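Chitinase (Chromobacterium violaceum, PDB 4TXG) probably hydrolyses the glycosidic bonds of chitin as a family GH18 chitinase, and probably also binds chitin through a carbohydrate-binding module. Local coordinates at residues Arg155-Phe160 / Leu183-Tyr188; Met459-Tyr464 / Gly598-Trp603. One frame throughout, in Å; residues are numbered along the deposited sequence.

Interaction 1: Arg155-Phe160 / Leu183-Tyr188; sequences RIIGYF and LTHINY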
ATOM      1  N   ARG A 155       3.568  -8.639 -10.753  1.00  7.94           N
ATOM      2  CA  ARG A 155       4.477  -7.550 -10.432  1.00  6.75           C
ATOM      3  C   ARG A 155       5.372  -7.982  -9.277  1.00  7.24           C
ATOM      4  O   ARG A 155       4.938  -8.696  -8.378  1.00  6.90           O
ATOM      5  CB  ARG A 155       3.723  -6.280 -10.067  1.00  6.91           C
ATOM      6  CG  ARG A 155       2.837  -5.759 -11.178  1.00  7.03           C
ATOM      7  CD  ARG A 155       2.365  -4.344 -10.883  1.00  6.95           C
ATOM      8  NE  ARG A 155       1.367  -3.926 -11.859  1.00  6.80           N
ATOM      9  CZ  ARG A 155       0.072  -4.177 -11.730  1.00  8.90           C
ATOM     10  NH1 ARG A 155      -0.362  -4.827 -10.653  1.00  6.54           N
ATOM     11  NH2 ARG A 155      -0.785  -3.773 -12.670  1.00  6.68           N
ATOM     12  N   ILE A 156       6.628  -7.559  -9.342  1.00  7.44           N
ATOM     13  CA  ILE A 156       7.599  -7.767  -8.285  1.00  6.78           C
ATOM     14  C   ILE A 156       8.247  -6.409  -8.092  1.00  6.98           C
ATOM     15  O   ILE A 156       9.095  -5.984  -8.882  1.00  8.60           O
ATOM     16  CB  ILE A 156       8.636  -8.852  -8.641  1.00  9.15           C
ATOM     17  CG1 ILE A 156       7.934 -10.185  -8.898  1.00  7.40           C
ATOM     18  CG2 ILE A 156       9.682  -8.985  -7.527  1.00  8.86           C
ATOM     19  CD1 ILE A 156       8.869 -11.277  -9.435  1.00  9.45           C
ATOM     20  N   ILE A 157       7.782  -5.707  -7.070  1.00  7.62           N
ATOM     21  CA  ILE A 157       8.100  -4.294  -6.895  1.00  7.48           C
ATOM     22  C   ILE A 157       9.002  -4.095  -5.693  1.00  6.29           C
ATOM     23  O   ILE A 157       8.599  -4.350  -4.565  1.00  9.25           O
ATOM     24  CB  ILE A 157       6.819  -3.471  -6.703  1.00  8.95           C
ATOM     25  CG1 ILE A 157       5.862  -3.704  -7.875  1.00  8.67           C
ATOM     26  CG2 ILE A 157       7.131  -1.993  -6.542  1.00  9.69           C
ATOM     27  CD1 ILE A 157       4.394  -3.698  -7.446  1.00 17.21           C
ATOM     28  N   GLY A 158      10.222  -3.631  -5.932  1.00  8.37           N
ATOM     29  CA  GLY A 158      11.160  -3.449  -4.839  1.00 10.36           C
ATOM     30  C   GLY A 158      11.375  -1.987  -4.515  1.00 10.28           C
ATOM     31  O   GLY A 158      11.599  -1.176  -5.418  1.00  8.48           O
ATOM     32  N   TYR A 159      11.280  -1.642  -3.232  1.00  8.90           N
ATOM     33  CA  TYR A 159      11.667  -0.314  -2.782  1.00  8.92           C
ATOM     34  C   TYR A 159      13.173  -0.223  -2.618  1.00  9.29           C
ATOM     35  O   TYR A 159      13.785  -1.047  -1.933  1.00 10.24           O
ATOM     36  CB  TYR A 159      10.993   0.039  -1.462  1.00  7.59           C
ATOM     37  CG  TYR A 159       9.622   0.630  -1.637  1.00  9.64           C
ATOM     38  CD1 TYR A 159       9.459   1.991  -1.843  1.00  9.99           C
ATOM     39  CD2 TYR A 159       8.489  -0.169  -1.572  1.00 15.00           C
ATOM     40  CE1 TYR A 159       8.205   2.539  -2.001  1.00 14.43           C
ATOM     41  CE2 TYR A 159       7.228   0.372  -1.720  1.00 19.55           C
ATOM     42  CZ  TYR A 159       7.092   1.730  -1.935  1.00 20.26           C
ATOM     43  OH  TYR A 159       5.831   2.272  -2.095  1.00 23.85           O
ATOM     44  N   PHE A 160      13.751   0.786  -3.253  1.00  7.23           N
ATOM     45  CA  PHE A 160      15.173   1.104  -3.145  1.00  6.85           C
ATOM     46  C   PHE A 160      15.347   2.366  -2.319  1.00 10.58           C
ATOM     47  O   PHE A 160      14.885   3.429  -2.723  1.00  9.23           O
ATOM     48  CB  PHE A 160      15.775   1.316  -4.532  1.00  6.84           C
ATOM     49  CG  PHE A 160      17.218   1.733  -4.510  1.00  7.72           C
ATOM     50  CD1 PHE A 160      18.223   0.774  -4.421  1.00  8.15           C
ATOM     51  CD2 PHE A 160      17.572   3.074  -4.562  1.00 10.50           C
ATOM     52  CE1 PHE A 160      19.556   1.147  -4.408  1.00  9.42           C
ATOM     53  CE2 PHE A 160      18.905   3.461  -4.542  1.00 12.41           C
ATOM     54  CZ  PHE A 160      19.903   2.491  -4.467  1.00 11.51           C
ATOM     55  N   LEU A 183      13.026  -8.462 -11.207  1.00 10.68           N
ATOM     56  CA  LEU A 183      12.009  -7.491 -10.787  1.00 12.35           C
ATOM     57  C   LEU A 183      11.162  -6.982 -11.955  1.00  8.68           C
ATOM     58  O   LEU A 183      11.523  -7.152 -13.122  1.00  8.21           O
ATOM     59  CB  LEU A 183      12.667  -6.275 -10.110  1.00 17.85           C
ATOM     60  CG  LEU A 183      13.533  -6.437  -8.870  1.00 19.34           C
ATOM     61  CD1 LEU A 183      14.064  -5.098  -8.445  1.00 16.20           C
ATOM     62  CD2 LEU A 183      12.724  -7.051  -7.746  1.00 24.99           C
ATOM     63  N   THR A 184      10.041  -6.341 -11.646  1.00  8.68           N
ATOM     64  CA  THR A 184       9.277  -5.669 -12.694  1.00  8.18           C
ATOM     65  C   THR A 184       9.247  -4.147 -12.504  1.00  7.41           C
ATOM     66  O   THR A 184       9.170  -3.397 -13.485  1.00  8.32           O
ATOM     67  CB  THR A 184       7.825  -6.191 -12.773  1.00  9.20           C
ATOM     68  OG1 THR A 184       7.135  -5.914 -11.546  1.00  8.55           O
ATOM     69  CG2 THR A 184       7.807  -7.698 -13.052  1.00  9.88           C
ATOM     70  N   HIS A 185       9.299  -3.706 -11.245  1.00  6.42           N
ATOM     71  CA  HIS A 185       9.248  -2.287 -10.890  1.00  6.26           C
ATOM     72  C   HIS A 185      10.201  -1.981  -9.738  1.00  8.50           C
ATOM     73  O   HIS A 185      10.368  -2.787  -8.825  1.00  8.26           O
ATOM     74  CB  HIS A 185       7.839  -1.855 -10.458  1.00  8.37           C
ATOM     75  CG  HIS A 185       6.780  -2.049 -11.499  1.00  8.94           C
ATOM     76  ND1 HIS A 185       6.292  -3.291 -11.845  1.00 10.42           N
ATOM     77  CD2 HIS A 185       6.082  -1.153 -12.238  1.00  8.95           C
ATOM     78  CE1 HIS A 185       5.361  -3.155 -12.773  1.00  9.64           C
ATOM     79  NE2 HIS A 185       5.210  -1.868 -13.026  1.00  8.23           N
ATOM     80  N   ILE A 186      10.804  -0.799  -9.781  1.00  7.93           N
ATOM     81  CA  ILE A 186      11.616  -0.298  -8.673  1.00  7.13           C
ATOM     82  C   ILE A 186      11.096   1.060  -8.242  1.00  7.18           C
ATOM     83  O   ILE A 186      10.951   1.964  -9.065  1.00  8.81           O
ATOM     84  CB  ILE A 186      13.086  -0.151  -9.063  1.00  6.87           C
ATOM     85  CG1 ILE A 186      13.669  -1.499  -9.502  1.00  6.58           C
ATOM     86  CG2 ILE A 186      13.891   0.482  -7.912  1.00  9.51           C
ATOM     87  CD1 ILE A 186      14.952  -1.345 -10.333  1.00  9.16           C
ATOM     88  N   ASN A 187      10.819   1.191  -6.952  1.00  6.29           N
ATOM     89  CA  ASN A 187      10.384   2.455  -6.373  1.00  6.16           C
ATOM     90  C   ASN A 187      11.541   3.104  -5.632  1.00  6.31           C
ATOM     91  O   ASN A 187      12.106   2.501  -4.722  1.00  7.97           O
ATOM     92  CB  ASN A 187       9.229   2.244  -5.394  1.00  6.69           C
ATOM     93  CG  ASN A 187       7.928   1.864  -6.073  1.00 10.38           C
ATOM     94  OD1 ASN A 187       7.760   2.030  -7.276  1.00 13.87           O
ATOM     95  ND2 ASN A 187       6.985   1.363  -5.278  1.00 13.57           N
ATOM     96  N   TYR A 188      11.877   4.336  -5.999  1.00  6.43           N
ATOM     97  CA  TYR A 188      12.945   5.061  -5.323  1.00  6.64           C
ATOM     98  C   TYR A 188      12.403   5.844  -4.136  1.00  9.74           C
ATOM     99  O   TYR A 188      11.521   6.692  -4.299  1.00  7.21           O
ATOM    100  CB  TYR A 188      13.630   6.011  -6.310  1.00  7.42           C
ATOM    101  CG  TYR A 188      14.775   6.809  -5.735  1.00  7.23           C
ATOM    102  CD1 TYR A 188      14.551   7.993  -5.028  1.00  7.30           C
ATOM    103  CD2 TYR A 188      16.089   6.389  -5.922  1.00  8.02           C
ATOM    104  CE1 TYR A 188      15.616   8.741  -4.521  1.00  7.62           C
ATOM    105  CE2 TYR A 188      17.145   7.112  -5.411  1.00  9.38           C
ATOM    106  CZ  TYR A 188      16.907   8.287  -4.716  1.00  8.01           C
ATOM    107  OH  TYR A 188      17.970   9.010  -4.227  1.00  8.08           O
TER
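Asn187 lies over one face of the Tyr159 ring, its amide plane turned 71° from the ring plane. CB makes the CH-pi contact, 3.9 Å from the ring centroid, and ND2 sits 3.4 Å from CZ of Tyr159, above the rim of the ring. Ile157 CG2 lies instead over a face of the amide, 3.6 Å from Asn187 ND2. The Tyr159 hydroxyl is hydrogen-bonded to Asp310.

Ile157 and His185 run side by side and point the same way, with CG1 of Ile157 against CB of His185. The extended Arg155 chain crosses the imidazole, its CD packing on His185 CE1 at 3.7 Å; Glu146 joins the two, salt-bridged to Arg155 NE and hydrogen-bonded to His185 NE2, whereas Arg155 NH1 goes to Ser455 O and Asn458 OD1. Thr184 turns OG1 between its own N and carbonyl carbon (chi1 63°), where it accepts from Ile156 N (2.8 Å, 166°) and is hydrogen-bonded to His185 ND1 in the plane of the ring. With ND1 held by Thr184 and NE2 by Glu146, the rotation of the imidazole is fixed.

On the other face, Phe160 presents its edge to Tyr188, CD2 to CD2, and Ile156 CG2 meets Leu183 CD2. Backbone bonds such as Asn187 N to Gly158 O (2.9 Å) join the two as adjacent parallel strands of the beta/alpha (TIM) barrel of GH18 enzymes, with Tyr159, Asn187 and Ile157 facing its interior.

Interaction 2: Met459-Tyr464 / Gly598-Trp603; sequences MGVPYY and GGVMFW. With CS (cesium ion), chain M.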
ATOM      1  N   MET A 459       0.420  -6.775  -3.020  1.00  5.88           N
ATOM      2  CA  MET A 459       0.510  -6.854  -1.566  1.00  5.98           C
ATOM      3  C   MET A 459       1.955  -6.752  -1.093  1.00  7.72           C
ATOM      4  O   MET A 459       2.848  -7.383  -1.666  1.00  7.61           O
ATOM      5  CB  MET A 459      -0.122  -8.159  -1.073  1.00  8.85           C
ATOM      6  CG  MET A 459      -1.584  -8.310  -1.493  1.00  8.79           C
ATOM      7  SD  MET A 459      -2.630  -6.894  -1.112  1.00  8.26           S
ATOM      8  CE  MET A 459      -2.532  -6.850   0.678  1.00  7.58           C
ATOM      9  N   GLY A 460       2.181  -5.966  -0.040  1.00  8.98           N
ATOM     10  CA  GLY A 460       3.529  -5.761   0.470  1.00  8.36           C
ATOM     11  C   GLY A 460       3.985  -6.819   1.464  1.00  7.51           C
ATOM     12  O   GLY A 460       3.194  -7.330   2.249  1.00  7.89           O
ATOM     13  N   VAL A 461       5.278  -7.128   1.432  1.00  5.13           N
ATOM     14  CA  VAL A 461       5.911  -7.968   2.443  1.00  5.21           C
ATOM     15  C   VAL A 461       7.186  -7.278   2.925  1.00  7.45           C
ATOM     16  O   VAL A 461       7.795  -6.498   2.173  1.00  7.97           O
ATOM     17  CB  VAL A 461       6.272  -9.370   1.901  1.00  8.73           C
ATOM     18  CG1 VAL A 461       5.023 -10.115   1.449  1.00  9.35           C
ATOM     19  CG2 VAL A 461       7.297  -9.267   0.765  1.00  8.74           C
ATOM     20  N   PRO A 462       7.590  -7.542   4.177  1.00  7.49           N
ATOM     21  CA  PRO A 462       8.788  -6.899   4.724  1.00  8.90           C
ATOM     22  C   PRO A 462      10.050  -7.732   4.545  1.00  9.04           C
ATOM     23  O   PRO A 462       9.994  -8.950   4.694  1.00  8.44           O
ATOM     24  CB  PRO A 462       8.454  -6.775   6.211  1.00  8.44           C
ATOM     25  CG  PRO A 462       7.665  -8.032   6.482  1.00  7.18           C
ATOM     26  CD  PRO A 462       6.847  -8.276   5.224  1.00  7.86           C
ATOM     27  N   TYR A 463      11.168  -7.081   4.233  1.00  7.80           N
ATOM     28  CA  TYR A 463      12.463  -7.758   4.247  1.00  7.79           C
ATOM     29  C   TYR A 463      13.244  -7.321   5.488  1.00  7.60           C
ATOM     30  O   TYR A 463      14.475  -7.263   5.488  1.00  9.37           O
ATOM     31  CB  TYR A 463      13.267  -7.454   2.976  1.00  7.03           C
ATOM     32  CG  TYR A 463      12.828  -8.171   1.707  1.00  9.64           C
ATOM     33  CD1 TYR A 463      11.715  -9.017   1.686  1.00  8.71           C
ATOM     34  CD2 TYR A 463      13.554  -8.010   0.528  1.00  9.21           C
ATOM     35  CE1 TYR A 463      11.335  -9.667   0.504  1.00  9.91           C
ATOM     36  CE2 TYR A 463      13.194  -8.662  -0.647  1.00  9.54           C
ATOM     37  CZ  TYR A 463      12.091  -9.478  -0.658  1.00 10.42           C
ATOM     38  OH  TYR A 463      11.744 -10.108  -1.838  1.00 10.32           O
ATOM     39  N   TYR A 464      12.516  -7.023   6.555  1.00  8.81           N
ATOM     40  CA  TYR A 464      13.119  -6.524   7.785  1.00  8.06           C
ATOM     41  C   TYR A 464      12.298  -7.057   8.955  1.00  9.34           C
ATOM     42  O   TYR A 464      11.199  -7.566   8.767  1.00  9.38           O
ATOM     43  CB  TYR A 464      13.147  -4.992   7.814  1.00  8.63           C
ATOM     44  CG  TYR A 464      11.749  -4.413   7.799  1.00  9.70           C
ATOM     45  CD1 TYR A 464      11.101  -4.166   6.595  1.00  8.81           C
ATOM     46  CD2 TYR A 464      11.052  -4.168   8.984  1.00  8.93           C
ATOM     47  CE1 TYR A 464       9.820  -3.669   6.565  1.00  7.23           C
ATOM     48  CE2 TYR A 464       9.757  -3.668   8.960  1.00  9.98           C
ATOM     49  CZ  TYR A 464       9.147  -3.428   7.745  1.00 13.02           C
ATOM     50  OH  TYR A 464       7.860  -2.933   7.700  1.00 14.44           O
ATOM     51  N   GLY A 598      -2.359  -8.891  -8.389  1.00  6.33           N
ATOM     52  CA  GLY A 598      -1.489  -8.207  -9.327  1.00  6.06           C
ATOM     53  C   GLY A 598      -0.020  -8.530  -9.129  1.00 10.41           C
ATOM     54  O   GLY A 598       0.739  -8.694 -10.100  1.00  8.78           O
ATOM     55  N   GLY A 599       0.388  -8.636  -7.871  1.00 10.80           N
ATOM     56  CA  GLY A 599       1.784  -8.890  -7.578  1.00 10.84           C
ATOM     57  C   GLY A 599       2.160  -8.618  -6.135  1.00  8.96           C
ATOM     58  O   GLY A 599       1.297  -8.525  -5.260  1.00  5.98           O
ATOM     59  N   VAL A 600       3.464  -8.504  -5.914  1.00  6.25           N
ATOM     60  CA  VAL A 600       4.044  -8.380  -4.591  1.00  5.97           C
ATOM     61  C   VAL A 600       4.984  -7.184  -4.570  1.00  8.45           C
ATOM     62  O   VAL A 600       5.730  -6.956  -5.526  1.00  9.68           O
ATOM     63  CB  VAL A 600       4.819  -9.667  -4.186  1.00  9.70           C
ATOM     64  CG1 VAL A 600       5.524  -9.478  -2.857  1.00  8.18           C
ATOM     65  CG2 VAL A 600       3.884 -10.883  -4.121  1.00 14.30           C
ATOM     66  N   MET A 601       4.927  -6.414  -3.484  1.00  5.75           N
ATOM     67  CA  MET A 601       5.823  -5.293  -3.269  1.00  6.44           C
ATOM     68  C   MET A 601       6.645  -5.641  -2.023  1.00  7.20           C
ATOM     69  O   MET A 601       6.165  -6.370  -1.170  1.00  7.36           O
ATOM     70  CB  MET A 601       5.017  -3.994  -3.102  1.00  7.78           C
ATOM     71  CG  MET A 601       5.792  -2.786  -2.602  1.00 11.88           C
ATOM     72  SD  MET A 601       5.865  -2.791  -0.789  1.00 10.67           S
ATOM     73  CE  MET A 601       4.223  -2.172  -0.380  1.00  7.71           C
ATOM     74  N   PHE A 602       7.881  -5.164  -1.920  1.00  6.36           N
ATOM     75  CA  PHE A 602       8.610  -5.376  -0.672  1.00  5.66           C
ATOM     76  C   PHE A 602       9.435  -4.158  -0.277  1.00  7.92           C
ATOM     77  O   PHE A 602       9.944  -3.422  -1.127  1.00  8.45           O
ATOM     78  CB  PHE A 602       9.498  -6.638  -0.763  1.00  7.70           C
ATOM     79  CG  PHE A 602      10.370  -6.690  -1.979  1.00 10.58           C
ATOM     80  CD1 PHE A 602      11.634  -6.133  -1.957  1.00 14.70           C
ATOM     81  CD2 PHE A 602       9.934  -7.305  -3.139  1.00 15.57           C
ATOM     82  CE1 PHE A 602      12.450  -6.185  -3.073  1.00 19.31           C
ATOM     83  CE2 PHE A 602      10.751  -7.357  -4.262  1.00 17.71           C
ATOM     84  CZ  PHE A 602      12.007  -6.794  -4.224  1.00 18.85           C
ATOM     85  N   TRP A 603       9.500  -3.933   1.034  1.00  6.63           N
ATOM     86  CA  TRP A 603      10.382  -2.951   1.641  1.00  9.03           C
ATOM     87  C   TRP A 603      11.395  -3.726   2.473  1.00  6.52           C
ATOM     88  O   TRP A 603      10.969  -4.458   3.364  1.00  7.53           O
ATOM     89  CB  TRP A 603       9.586  -2.003   2.547  1.00  8.25           C
ATOM     90  CG  TRP A 603      10.452  -0.981   3.191  1.00 10.25           C
ATOM     91  CD1 TRP A 603      11.280  -1.161   4.265  1.00 13.28           C
ATOM     92  CD2 TRP A 603      10.617   0.372   2.775  1.00 10.52           C
ATOM     93  NE1 TRP A 603      11.953   0.006   4.543  1.00 10.25           N
ATOM     94  CE2 TRP A 603      11.553   0.967   3.651  1.00  9.97           C
ATOM     95  CE3 TRP A 603      10.057   1.150   1.750  1.00 11.98           C
ATOM     96  CZ2 TRP A 603      11.944   2.302   3.532  1.00 11.05           C
ATOM     97  CZ3 TRP A 603      10.441   2.470   1.639  1.00 10.22           C
ATOM     98  CH2 TRP A 603      11.377   3.035   2.522  1.00 10.21           C
TER
HETATM   99 CS    CS M 812       8.240  -0.205   6.359  1.00135.28          CS
HETATM  100  O   HOH W   1       6.958   1.358   3.746  1.00 27.16           O
HETATM  101  O   HOH W   2       9.969   1.834   7.699  1.00 60.23           O
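Phe602 and Tyr463 form an offset stack at the C-terminal end of two adjacent parallel strands of the TIM barrel, centroids 4.4 Å apart and planes inclined by 13°. From its CB the phenylalanine can be followed outward. CB lies against Val461, near both its O and CG2, and points at the tyrosine ring in a CH-pi contact. With CG set between the backbone N and the carbonyl carbon (chi1 50°), the Phe602 ring lies face to face with that of Tyr463: Phe602 CG is 3.5 Å from Tyr463 CZ and Phe602 CD1 3.2 Å from Tyr463 CE2, and CE1 follows along the same CE2. On the other branch, CD2 and CE2 approach the hydroxyl, and at the far end CZ too has OH as its neighbour, since this oxygen stands over the centre of the phenylalanine ring. The hydroxyl is hydrogen-bonded to Thr629 on helix 627-636, which packs against this outer face of the barrel.

The backbones pair from Met459 N to Gly599 O onward, and the last bond, Tyr463 N to Trp603 O (2.8 Å, 173°), carries the pairing past the end of strand 459-462. Gly460 lies opposite Met601, whose bent chain brings CE to 3.8 Å from Gly460 CA. Beyond the strand end, Tyr464 directs the edge of its ring at Trp603 O, CD1 3.2 Å away. Its hydroxyl binds a cesium ion at 3.1 Å, together with two waters and Asp398, and the ion sits 3.8 Å above the plane of the Trp603 indole, offset toward the rim.

In the fold
Strands 155-161 and 599-603 are neighbours in the barrel sheet, so interactions 1 and 2 flank their pairing in one run of four strands, with centres about 9 Å apart. They are joined by probable backbone hydrogen bonds from Ile157 N to Val600 O and from Phe602 N to Ile157 O, each 2.9 Å. Inside the barrel, Tyr159 meets the Trp603 indole, CG to CE3 3.5 Å; on the outer face, Phe602 CE1 packs on Gly158 CA at 3.5 Å. The Trp603 side chain is about 4 Å from a bound cesium ion. Asp310, the partner of Tyr159, lies on strand 308-312 within a DxDxE sequence, which in GH18 enzymes carries the catalytic acid, consistent with Tyr159 lining the active site.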